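Side-chain contact in putative hyaluronoglucosaminidase (Clostridium perfringens, PDB 6PWI), which probably acts as a family 84 hexosaminidase, removing N-acetylhexosamine units from glycans: residues 69-74 with 149-154. Sequence-based numbering, arbitrary orientation.
Sequences KNRLLE and YGITSL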
ATOM      1  N   LYS A  69     -18.906   2.053 -14.972  1.00 27.71           N
ATOM      2  CA  LYS A  69     -19.058   2.764 -16.231  1.00 27.48           C
ATOM      3  C   LYS A  69     -18.072   3.932 -16.284  1.00 28.46           C
ATOM      4  O   LYS A  69     -17.364   4.095 -17.278  1.00 28.74           O
ATOM      5  CB  LYS A  69     -20.498   3.238 -16.453  1.00 27.72           C
ATOM      6  CG  LYS A  69     -21.567   2.152 -16.420  1.00 28.17           C
ATOM      7  CD  LYS A  69     -22.945   2.651 -16.817  1.00 28.40           C
ATOM      8  CE  LYS A  69     -24.056   1.690 -16.449  1.00 29.79           C
ATOM      9  NZ  LYS A  69     -25.321   1.972 -17.172  1.00 29.21           N
ATOM     10  N   ASN A  70     -18.023   4.728 -15.205  1.00 29.00           N
ATOM     11  CA  ASN A  70     -17.167   5.905 -15.108  1.00 28.63           C
ATOM     12  C   ASN A  70     -15.698   5.530 -15.303  1.00 29.40           C
ATOM     13  O   ASN A  70     -14.926   6.301 -15.875  1.00 29.29           O
ATOM     14  CB  ASN A  70     -17.367   6.649 -13.786  1.00 27.97           C
ATOM     15  CG  ASN A  70     -18.669   7.424 -13.734  1.00 29.04           C
ATOM     16  OD1 ASN A  70     -19.126   7.948 -14.747  1.00 31.45           O
ATOM     17  ND2 ASN A  70     -19.270   7.522 -12.563  1.00 27.21           N
ATOM     18  N   ARG A  71     -15.324   4.338 -14.827  1.00 29.07           N
ATOM     19  CA  ARG A  71     -13.964   3.850 -14.971  1.00 29.86           C
ATOM     20  C   ARG A  71     -13.615   3.637 -16.446  1.00 30.56           C
ATOM     21  O   ARG A  71     -12.491   3.925 -16.857  1.00 30.85           O
ATOM     22  CB  ARG A  71     -13.731   2.596 -14.121  1.00 30.04           C
ATOM     23  CG  ARG A  71     -12.269   2.186 -14.000  1.00 31.31           C
ATOM     24  CD  ARG A  71     -11.377   3.249 -13.383  1.00 31.72           C
ATOM     25  NE  ARG A  71     -10.447   2.625 -12.458  1.00 34.29           N
ATOM     26  CZ  ARG A  71      -9.510   3.268 -11.770  1.00 36.09           C
ATOM     27  NH1 ARG A  71      -9.363   4.574 -11.913  1.00 36.89           N
ATOM     28  NH2 ARG A  71      -8.721   2.603 -10.944  1.00 36.99           N
ATOM     29  N   LEU A  72     -14.570   3.133 -17.242  1.00 30.31           N
ATOM     30  CA  LEU A  72     -14.303   2.942 -18.658  1.00 30.16           C
ATOM     31  C   LEU A  72     -14.163   4.299 -19.341  1.00 31.33           C
ATOM     32  O   LEU A  72     -13.305   4.475 -20.199  1.00 32.63           O
ATOM     33  CB  LEU A  72     -15.398   2.100 -19.321  1.00 29.03           C
ATOM     34  CG  LEU A  72     -15.186   1.863 -20.819  1.00 28.81           C
ATOM     35  CD1 LEU A  72     -14.116   0.807 -21.062  1.00 28.96           C
ATOM     36  CD2 LEU A  72     -16.480   1.479 -21.513  1.00 27.73           C
ATOM     37  N   LEU A  73     -15.003   5.256 -18.938  1.00 32.93           N
ATOM     38  CA  LEU A  73     -15.016   6.558 -19.584  1.00 35.80           C
ATOM     39  C   LEU A  73     -13.714   7.315 -19.312  1.00 37.88           C
ATOM     40  O   LEU A  73     -13.239   8.034 -20.189  1.00 38.95           O
ATOM     41  CB  LEU A  73     -16.269   7.340 -19.172  1.00 34.66           C
ATOM     42  CG  LEU A  73     -17.596   6.677 -19.557  1.00 35.54           C
ATOM     43  CD1 LEU A  73     -18.787   7.572 -19.245  1.00 34.22           C
ATOM     44  CD2 LEU A  73     -17.612   6.260 -21.019  1.00 34.45           C
ATOM     45  N   GLU A  74     -13.142   7.131 -18.111  1.00 40.60           N
ATOM     46  CA  GLU A  74     -11.795   7.575 -17.776  1.00 41.65           C
ATOM     47  C   GLU A  74     -10.800   6.986 -18.772  1.00 39.96           C
ATOM     48  O   GLU A  74      -9.932   7.683 -19.293  1.00 38.62           O
ATOM     49  CB  GLU A  74     -11.373   7.020 -16.415  1.00 48.00           C
ATOM     50  CG  GLU A  74     -11.284   8.041 -15.295  1.00 55.62           C
ATOM     51  CD  GLU A  74     -10.542   7.509 -14.074  1.00 61.27           C
ATOM     52  OE1 GLU A  74      -9.292   7.481 -14.109  1.00 63.84           O
ATOM     53  OE2 GLU A  74     -11.213   7.094 -13.100  1.00 62.08           O
ATOM     54  N   TYR A 149     -11.829  -4.034 -11.999  1.00 22.25           N
ATOM     55  CA  TYR A 149     -10.417  -4.406 -12.027  1.00 22.69           C
ATOM     56  C   TYR A 149      -9.936  -4.631 -13.464  1.00 23.43           C
ATOM     57  O   TYR A 149      -8.845  -4.178 -13.823  1.00 23.13           O
ATOM     58  CB  TYR A 149     -10.120  -5.613 -11.131  1.00 22.68           C
ATOM     59  CG  TYR A 149     -10.625  -5.475  -9.717  1.00 23.12           C
ATOM     60  CD1 TYR A 149     -10.526  -4.269  -9.036  1.00 22.22           C
ATOM     61  CD2 TYR A 149     -11.215  -6.546  -9.062  1.00 23.04           C
ATOM     62  CE1 TYR A 149     -11.010  -4.124  -7.748  1.00 21.92           C
ATOM     63  CE2 TYR A 149     -11.697  -6.417  -7.767  1.00 23.24           C
ATOM     64  CZ  TYR A 149     -11.595  -5.202  -7.109  1.00 23.04           C
ATOM     65  OH  TYR A 149     -12.068  -5.062  -5.834  1.00 24.51           O
ATOM     66  N   GLY A 150     -10.753  -5.324 -14.274  1.00 22.31           N
ATOM     67  CA  GLY A 150     -10.448  -5.529 -15.681  1.00 21.61           C
ATOM     68  C   GLY A 150     -10.182  -4.208 -16.400  1.00 21.91           C
ATOM     69  O   GLY A 150      -9.196  -4.069 -17.125  1.00 21.51           O
ATOM     70  N   ILE A 151     -11.060  -3.229 -16.158  1.00 21.83           N
ATOM     71  CA  ILE A 151     -10.976  -1.936 -16.814  1.00 23.09           C
ATOM     72  C   ILE A 151      -9.749  -1.170 -16.313  1.00 23.87           C
ATOM     73  O   ILE A 151      -9.164  -0.389 -17.064  1.00 23.75           O
ATOM     74  CB  ILE A 151     -12.288  -1.146 -16.629  1.00 23.38           C
ATOM     75  CG1 ILE A 151     -13.486  -1.902 -17.216  1.00 22.85           C
ATOM     76  CG2 ILE A 151     -12.167   0.252 -17.214  1.00 23.04           C
ATOM     77  CD1 ILE A 151     -14.824  -1.346 -16.795  1.00 22.78           C
ATOM     78  N   THR A 152      -9.361  -1.409 -15.051  1.00 24.04           N
ATOM     79  CA  THR A 152      -8.166  -0.806 -14.479  1.00 24.56           C
ATOM     80  C   THR A 152      -6.931  -1.338 -15.204  1.00 24.93           C
ATOM     81  O   THR A 152      -5.994  -0.585 -15.460  1.00 25.53           O
ATOM     82  CB  THR A 152      -8.084  -0.990 -12.953  1.00 25.13           C
ATOM     83  OG1 THR A 152      -9.206  -0.355 -12.335  1.00 25.92           O
ATOM     84  CG2 THR A 152      -6.813  -0.425 -12.351  1.00 23.71           C
ATOM     85  N   SER A 153      -6.937  -2.630 -15.550  1.00 24.66           N
ATOM     86  CA  SER A 153      -5.837  -3.165 -16.336  1.00 24.94           C
ATOM     87  C   SER A 153      -5.765  -2.462 -17.688  1.00 26.80           C
ATOM     88  O   SER A 153      -4.669  -2.139 -18.140  1.00 27.20           O
ATOM     89  CB  SER A 153      -5.902  -4.652 -16.469  1.00 24.20           C
ATOM     90  OG  SER A 153      -5.544  -5.267 -15.239  1.00 22.99           O
ATOM     91  N   LEU A 154      -6.930  -2.175 -18.297  1.00 28.57           N
ATOM     92  CA  LEU A 154      -6.967  -1.425 -19.549  1.00 29.46           C
ATOM     93  C   LEU A 154      -6.402  -0.018 -19.355  1.00 29.68           C
ATOM     94  O   LEU A 154      -5.768   0.522 -20.260  1.00 29.90           O
ATOM     95  CB  LEU A 154      -8.396  -1.356 -20.092  1.00 30.51           C
ATOM     96  CG  LEU A 154      -8.912  -2.606 -20.801  1.00 31.59           C
ATOM     97  CD1 LEU A 154     -10.379  -2.430 -21.180  1.00 30.84           C
ATOM     98  CD2 LEU A 154      -8.065  -2.932 -22.026  1.00 30.39           C
TER
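Arg71 reaches across to Thr152, and Ile151 pushes a methyl group back against the first helix; together they join two neighbouring helices of the N-terminal alpha/beta domain, the one that resembles domain 2 of family 20 hydrolases. Helices 66-78 and 144-158 run almost parallel here, their axes 9.4 Å apart and only 7° from alignment, on the mixed sheet that Leu72 meets through Val58 and Phe60 of strand 55-60.

The polar part belongs to the Arg71 guanidinium. The Arg71 side chain leaves with CG anti to the backbone N (chi1 -169°) and then bends at the next two torsions, turning the guanidinium edge to Thr152. Arg71 NE donates to Thr152 OG1 at 3.2 Å, with the oxygen tilted somewhat out of the guanidinium plane, while NH2 adds a weak second bond to the same OG1. That hydroxyl also bonds to the carbonyl O of Phe148, one turn back on its own helix. At another part of the edge, Arg71 NH1 forms a salt bridge to Glu74 OE2, a weak bond of 3.3 Å, and a long, weak ion pair links NH2 to Asp205. Held along its edge by one moderate and two weak bonds, the buried guanidinium may have its rotation limited.

The apolar part centres on Ile151, which also touches Thr68 and Val75 of helix 66-78. Its CG2 lies 3.8 Å from Arg71 CG, with the two side chains lying alongside and running opposite ways. The same methyl sits against the backbone, with Ile151 CG2 3.7 Å from both Arg71 O and Leu72 CA.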